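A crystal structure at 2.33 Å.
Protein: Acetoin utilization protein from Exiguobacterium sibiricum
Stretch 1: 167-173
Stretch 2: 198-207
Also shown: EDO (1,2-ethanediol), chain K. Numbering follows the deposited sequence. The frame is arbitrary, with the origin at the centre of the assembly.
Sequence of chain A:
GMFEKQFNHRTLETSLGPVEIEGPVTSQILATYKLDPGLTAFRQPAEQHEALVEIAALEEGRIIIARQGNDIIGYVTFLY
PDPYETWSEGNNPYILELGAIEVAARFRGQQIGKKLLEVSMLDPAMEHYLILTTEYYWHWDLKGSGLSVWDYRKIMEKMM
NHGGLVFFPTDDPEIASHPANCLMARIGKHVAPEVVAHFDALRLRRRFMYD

Stretch 1, residues 167-173: FFPTDDP
Stretch 2 (198-207) HFDALRLRRR

How do the two backbones lie against each other? F167 lies in a strand that begins earlier in the chain; from P169 the chain is loop, with T170 extended at phi/psi -154/154, D171 at -102/12 and D172 at the N-cap of a helix that begins with P173. Stretch 2 enters in a helix already under way, which runs through R203, with L202 N bonded to H198 O and R203 N to F199 O, each at 3.0 Å. L204 departs from helical values at -110/71. The register is set where T170 meets R203, their CA atoms 4.7 Å apart, so the loop passes the last residue of the helix.

Which hydrogen bonds close the helix end? R203 O receives two: T170 OG1 donates to R203 O at 2.7 Å, and D171 N donates to R203 O at 2.9 Å with an angle of 160°. The t rotamer of T170 also lets its hydroxyl accept, D172 N lying 2.9 Å from T170 OG1. D171, in rotamer p with chi2 at 16°, uses both carboxylate oxygens on the chain beyond the helix: R205 N donates to D171 OD1 at 3.0 Å, and R206 N donates to D171 OD2 at 3.0 Å and 168°. D171 OD1 also sits 3.0 Å from R203 O; both are acceptors, so that approach is no bond. A water O lies 3.1 Å from D171 OD1 and 3.0 Å from L202 O, placed to bridge them.

What holds the R203 side chain in place? Its CB points sideways, but chi1 at 74° (p), chi2 and chi3 both t, and chi4 at 84° bring the guanidinium to stretch 1. There R203 NH1 donates to P169 O at 2.7 Å and 152°, with the oxygen near the guanidinium plane. Within its own stretch, R203 NE forms a salt bridge with D200 OD1 at 3.1 Å, D200 having chi1 m. The group is thus fixed from both stretches, and F168 CD1 lies over one of its faces.

Where do the aromatic rings meet? F168 directs its CB toward the helix with chi1 at -77° (m), and F199 directs its own toward stretch 1 with chi1 at 170° (t). The edge of F199 meets the face of F168: centroids are 5.2 Å apart, the planes stand at 87°, and F168 CG is 3.9 Å from F199 CE2. F168 CB also approaches R203 CD at 4.0 Å, so the end of the arginine's aliphatic chain also packs against F168.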

ATOM      1  N   PHE A 167      -0.793  10.553  -8.490  1.00 57.34           N
ATOM      2  CA  PHE A 167       0.624  10.808  -8.704  1.00 57.23           C
ATOM      3  C   PHE A 167       1.010  12.206  -8.254  1.00 57.25           C
ATOM      4  O   PHE A 167       0.278  13.166  -8.496  1.00 57.09           O
ATOM      5  CB  PHE A 167       0.967  10.642 -10.171  1.00 58.19           C
ATOM      6  CG  PHE A 167       2.347  11.082 -10.517  1.00 59.71           C
ATOM      7  CD1 PHE A 167       3.396  10.195 -10.477  1.00 58.38           C
ATOM      8  CD2 PHE A 167       2.598  12.404 -10.886  1.00 59.50           C
ATOM      9  CE1 PHE A 167       4.672  10.603 -10.802  1.00 59.52           C
ATOM     10  CE2 PHE A 167       3.865  12.813 -11.209  1.00 58.67           C
ATOM     11  CZ  PHE A 167       4.904  11.917 -11.177  1.00 58.89           C
ATOM     12  N   PHE A 168       2.167  12.306  -7.581  1.00 57.14           N
ATOM     13  CA  PHE A 168       2.747  13.603  -7.186  1.00 56.99           C
ATOM     14  C   PHE A 168       4.210  13.658  -7.597  1.00 56.91           C
ATOM     15  O   PHE A 168       4.956  12.703  -7.369  1.00 56.52           O
ATOM     16  CB  PHE A 168       2.641  13.810  -5.670  1.00 57.00           C
ATOM     17  CG  PHE A 168       1.270  14.206  -5.210  1.00 57.56           C
ATOM     18  CD1 PHE A 168       0.872  15.531  -5.245  1.00 56.85           C
ATOM     19  CD2 PHE A 168       0.379  13.257  -4.737  1.00 57.30           C
ATOM     20  CE1 PHE A 168      -0.391  15.900  -4.825  1.00 57.48           C
ATOM     21  CE2 PHE A 168      -0.887  13.629  -4.299  1.00 57.66           C
ATOM     22  CZ  PHE A 168      -1.269  14.946  -4.352  1.00 56.39           C
ATOM     23  N   PRO A 169       4.627  14.770  -8.235  1.00 57.06           N
ATOM     24  CA  PRO A 169       6.040  14.945  -8.540  1.00 56.80           C
ATOM     25  C   PRO A 169       6.879  14.991  -7.284  1.00 56.45           C
ATOM     26  O   PRO A 169       6.385  15.353  -6.223  1.00 55.84           O
ATOM     27  CB  PRO A 169       6.083  16.308  -9.259  1.00 56.50           C
ATOM     28  CG  PRO A 169       4.726  16.538  -9.742  1.00 56.07           C
ATOM     29  CD  PRO A 169       3.813  15.877  -8.765  1.00 57.52           C
ATOM     30  N   THR A 170       8.132  14.602  -7.400  1.00 56.43           N
ATOM     31  CA  THR A 170       9.052  14.648  -6.276  1.00 56.55           C
ATOM     32  C   THR A 170      10.493  14.787  -6.760  1.00 56.61           C
ATOM     33  O   THR A 170      10.826  14.387  -7.876  1.00 56.66           O
ATOM     34  CB  THR A 170       8.954  13.383  -5.422  1.00 56.07           C
ATOM     35  OG1 THR A 170       9.901  13.454  -4.355  1.00 55.94           O
ATOM     36  CG2 THR A 170       9.244  12.132  -6.264  1.00 57.46           C
ATOM     37  N   ASP A 171      11.342  15.359  -5.918  1.00 56.42           N
ATOM     38  CA  ASP A 171      12.758  15.419  -6.207  1.00 56.12           C
ATOM     39  C   ASP A 171      13.531  14.359  -5.408  1.00 56.08           C
ATOM     40  O   ASP A 171      14.756  14.400  -5.332  1.00 56.02           O
ATOM     41  CB  ASP A 171      13.315  16.821  -5.935  1.00 56.21           C
ATOM     42  CG  ASP A 171      13.156  17.251  -4.492  1.00 54.77           C
ATOM     43  OD1 ASP A 171      12.907  16.389  -3.620  1.00 55.86           O
ATOM     44  OD2 ASP A 171      13.293  18.456  -4.230  1.00 54.02           O
ATOM     45  N   ASP A 172      12.803  13.421  -4.805  1.00 56.48           N
ATOM     46  CA  ASP A 172      13.427  12.316  -4.088  1.00 56.57           C
ATOM     47  C   ASP A 172      14.375  11.579  -5.033  1.00 56.80           C
ATOM     48  O   ASP A 172      13.958  11.121  -6.089  1.00 57.10           O
ATOM     49  CB  ASP A 172      12.371  11.343  -3.570  1.00 56.22           C
ATOM     50  CG  ASP A 172      12.984  10.153  -2.837  1.00 56.31           C
ATOM     51  OD1 ASP A 172      13.729  10.378  -1.859  1.00 59.61           O
ATOM     52  OD2 ASP A 172      12.695   8.996  -3.222  1.00 56.36           O
ATOM     53  N   PRO A 173      15.662  11.473  -4.654  1.00 56.76           N
ATOM     54  CA  PRO A 173      16.654  10.858  -5.527  1.00 56.74           C
ATOM     55  C   PRO A 173      16.265   9.456  -6.033  1.00 56.84           C
ATOM     56  O   PRO A 173      16.383   9.184  -7.212  1.00 56.96           O
ATOM     57  CB  PRO A 173      17.896  10.777  -4.639  1.00 56.88           C
ATOM     58  CG  PRO A 173      17.728  11.864  -3.668  1.00 56.81           C
ATOM     59  CD  PRO A 173      16.267  11.954  -3.399  1.00 56.98           C
ATOM     60  N   HIS A 198       3.201  19.887   4.796  1.00 56.58           N
ATOM     61  CA  HIS A 198       4.322  19.093   5.245  1.00 56.86           C
ATOM     62  C   HIS A 198       4.680  18.065   4.196  1.00 57.04           C
ATOM     63  O   HIS A 198       5.844  17.852   3.900  1.00 57.13           O
ATOM     64  CB  HIS A 198       3.989  18.404   6.551  1.00 56.62           C
ATOM     65  CG  HIS A 198       5.123  17.618   7.125  1.00 57.91           C
ATOM     66  ND1 HIS A 198       6.377  18.148   7.303  1.00 61.25           N
ATOM     67  CD2 HIS A 198       5.169  16.369   7.641  1.00 60.61           C
ATOM     68  CE1 HIS A 198       7.162  17.243   7.864  1.00 60.85           C
ATOM     69  NE2 HIS A 198       6.451  16.158   8.083  1.00 59.02           N
ATOM     70  N   PHE A 199       3.662  17.428   3.632  1.00 56.92           N
ATOM     71  CA  PHE A 199       3.863  16.454   2.575  1.00 56.86           C
ATOM     72  C   PHE A 199       4.555  17.089   1.379  1.00 56.70           C
ATOM     73  O   PHE A 199       5.457  16.499   0.803  1.00 56.78           O
ATOM     74  CB  PHE A 199       2.524  15.837   2.143  1.00 56.86           C
ATOM     75  CG  PHE A 199       2.612  15.001   0.882  1.00 56.52           C
ATOM     76  CD1 PHE A 199       3.390  13.847   0.845  1.00 57.43           C
ATOM     77  CD2 PHE A 199       1.884  15.345  -0.249  1.00 55.89           C
ATOM     78  CE1 PHE A 199       3.460  13.067  -0.313  1.00 55.01           C
ATOM     79  CE2 PHE A 199       1.951  14.559  -1.409  1.00 57.37           C
ATOM     80  CZ  PHE A 199       2.742  13.424  -1.428  1.00 55.52           C
ATOM     81  N   ASP A 200       4.119  18.289   1.002  1.00 56.55           N
ATOM     82  CA  ASP A 200       4.751  19.022  -0.116  1.00 57.06           C
ATOM     83  C   ASP A 200       6.220  19.296   0.180  1.00 56.70           C
ATOM     84  O   ASP A 200       7.048  19.274  -0.713  1.00 56.40           O
ATOM     85  CB  ASP A 200       4.044  20.372  -0.374  1.00 56.56           C
ATOM     86  CG  ASP A 200       2.677  20.214  -1.015  1.00 58.03           C
ATOM     87  OD1 ASP A 200       2.423  19.173  -1.670  1.00 57.47           O
ATOM     88  OD2 ASP A 200       1.856  21.156  -0.885  1.00 60.28           O
ATOM     89  N   ALA A 201       6.516  19.598   1.442  1.00 56.68           N
ATOM     90  CA  ALA A 201       7.881  19.872   1.877  1.00 56.55           C
ATOM     91  C   ALA A 201       8.752  18.601   1.839  1.00 56.73           C
ATOM     92  O   ALA A 201       9.963  18.679   1.639  1.00 56.99           O
ATOM     93  CB  ALA A 201       7.877  20.469   3.275  1.00 56.11           C
ATOM     94  N   LEU A 202       8.127  17.443   2.056  1.00 56.82           N
ATOM     95  CA  LEU A 202       8.846  16.158   2.019  1.00 56.77           C
ATOM     96  C   LEU A 202       9.167  15.728   0.591  1.00 56.59           C
ATOM     97  O   LEU A 202      10.264  15.267   0.311  1.00 56.70           O
ATOM     98  CB  LEU A 202       8.029  15.062   2.705  1.00 56.71           C
ATOM     99  CG  LEU A 202       7.864  15.187   4.213  1.00 56.69           C
ATOM    100  CD1 LEU A 202       6.946  14.096   4.724  1.00 58.39           C
ATOM    101  CD2 LEU A 202       9.214  15.132   4.917  1.00 57.35           C
ATOM    102  N   ARG A 203       8.193  15.858  -0.303  1.00 56.56           N
ATOM    103  CA  ARG A 203       8.375  15.412  -1.693  1.00 56.87           C
ATOM    104  C   ARG A 203       9.218  16.400  -2.511  1.00 56.60           C
ATOM    105  O   ARG A 203       9.892  16.007  -3.436  1.00 56.32           O
ATOM    106  CB  ARG A 203       7.025  15.167  -2.374  1.00 56.17           C
ATOM    107  CG  ARG A 203       6.283  16.411  -2.739  1.00 56.26           C
ATOM    108  CD  ARG A 203       4.898  16.093  -3.212  1.00 56.85           C
ATOM    109  NE  ARG A 203       4.127  17.305  -3.482  1.00 58.41           N
ATOM    110  CZ  ARG A 203       4.180  17.994  -4.621  1.00 57.42           C
ATOM    111  NH1 ARG A 203       4.944  17.584  -5.621  1.00 57.70           N
ATOM    112  NH2 ARG A 203       3.443  19.084  -4.767  1.00 59.32           N
ATOM    113  N   LEU A 204       9.144  17.685  -2.166  1.00 56.90           N
ATOM    114  CA  LEU A 204       9.996  18.713  -2.794  1.00 57.12           C
ATOM    115  C   LEU A 204      10.991  19.183  -1.756  1.00 57.48           C
ATOM    116  O   LEU A 204      10.932  20.319  -1.267  1.00 57.15           O
ATOM    117  CB  LEU A 204       9.156  19.874  -3.309  1.00 57.20           C
ATOM    118  CG  LEU A 204       8.214  19.516  -4.463  1.00 58.14           C
ATOM    119  CD1 LEU A 204       7.222  20.630  -4.712  1.00 59.17           C
ATOM    120  CD2 LEU A 204       9.010  19.192  -5.745  1.00 59.88           C
ATOM    121  N   ARG A 205      11.933  18.291  -1.456  1.00 57.16           N
ATOM    122  CA  ARG A 205      12.799  18.391  -0.291  1.00 57.63           C
ATOM    123  C   ARG A 205      13.925  19.424  -0.444  1.00 58.77           C
ATOM    124  O   ARG A 205      14.379  20.005   0.541  1.00 59.47           O
ATOM    125  CB  ARG A 205      13.395  16.996  -0.003  1.00 57.17           C
ATOM    126  CG  ARG A 205      14.153  16.871   1.296  1.00 55.16           C
ATOM    127  CD  ARG A 205      13.250  17.048   2.520  1.00 53.97           C
ATOM    128  NE  ARG A 205      14.024  16.956   3.754  1.00 54.15           N
ATOM    129  CZ  ARG A 205      14.839  17.921   4.207  1.00 58.03           C
ATOM    130  NH1 ARG A 205      14.987  19.061   3.523  1.00 57.73           N
ATOM    131  NH2 ARG A 205      15.526  17.740   5.339  1.00 57.08           N
ATOM    132  N   ARG A 206      14.369  19.646  -1.669  1.00 59.86           N
ATOM    133  CA  ARG A 206      15.449  20.587  -1.922  1.00 60.23           C
ATOM    134  C   ARG A 206      14.924  22.010  -2.224  1.00 59.59           C
ATOM    135  O   ARG A 206      15.581  22.786  -2.917  1.00 59.19           O
ATOM    136  CB  ARG A 206      16.340  20.080  -3.073  1.00 60.44           C
ATOM    137  CG  ARG A 206      17.328  18.980  -2.648  1.00 60.72           C
ATOM    138  CD  ARG A 206      18.432  18.783  -3.684  1.00 61.83           C
ATOM    139  NE  ARG A 206      19.750  18.563  -3.060  1.00 65.49           N
ATOM    140  CZ  ARG A 206      20.640  19.529  -2.819  1.00 61.63           C
ATOM    141  N   ARG A 207      13.767  22.355  -1.650  1.00 59.11           N
ATOM    142  CA  ARG A 207      13.204  23.690  -1.813  1.00 59.75           C
ATOM    143  C   ARG A 207      14.140  24.758  -1.225  1.00 57.77           C
ATOM    144  O   ARG A 207      14.182  25.891  -1.712  1.00 56.68           O
ATOM    145  CB  ARG A 207      11.818  23.781  -1.150  1.00 59.56           C
ATOM    146  CG  ARG A 207      11.226  25.220  -1.130  1.00 63.78           C
ATOM    147  CD  ARG A 207       9.809  25.271  -0.542  1.00 64.15           C
ATOM    148  NE  ARG A 207       8.785  24.792  -1.492  1.00 71.87           N
ATOM    149  CZ  ARG A 207       8.161  23.600  -1.422  1.00 76.20           C
ATOM    150  NH1 ARG A 207       8.435  22.732  -0.436  1.00 75.51           N
ATOM    151  NH2 ARG A 207       7.247  23.278  -2.340  1.00 76.22           N
TER
HETATM  152  C1  EDO K 215       9.212  12.143 -11.019  1.00 48.68           C
HETATM  153  O1  EDO K 215       8.818  13.254 -10.181  1.00 38.74           O
HETATM  154  C2  EDO K 215       8.432  10.886 -10.610  1.00 48.59           C
HETATM  155  O2  EDO K 215       8.507   9.862 -11.623  1.00 55.26           O
HETATM  156  O   HOH W   1      12.022  14.031  -1.770  1.00 31.10           O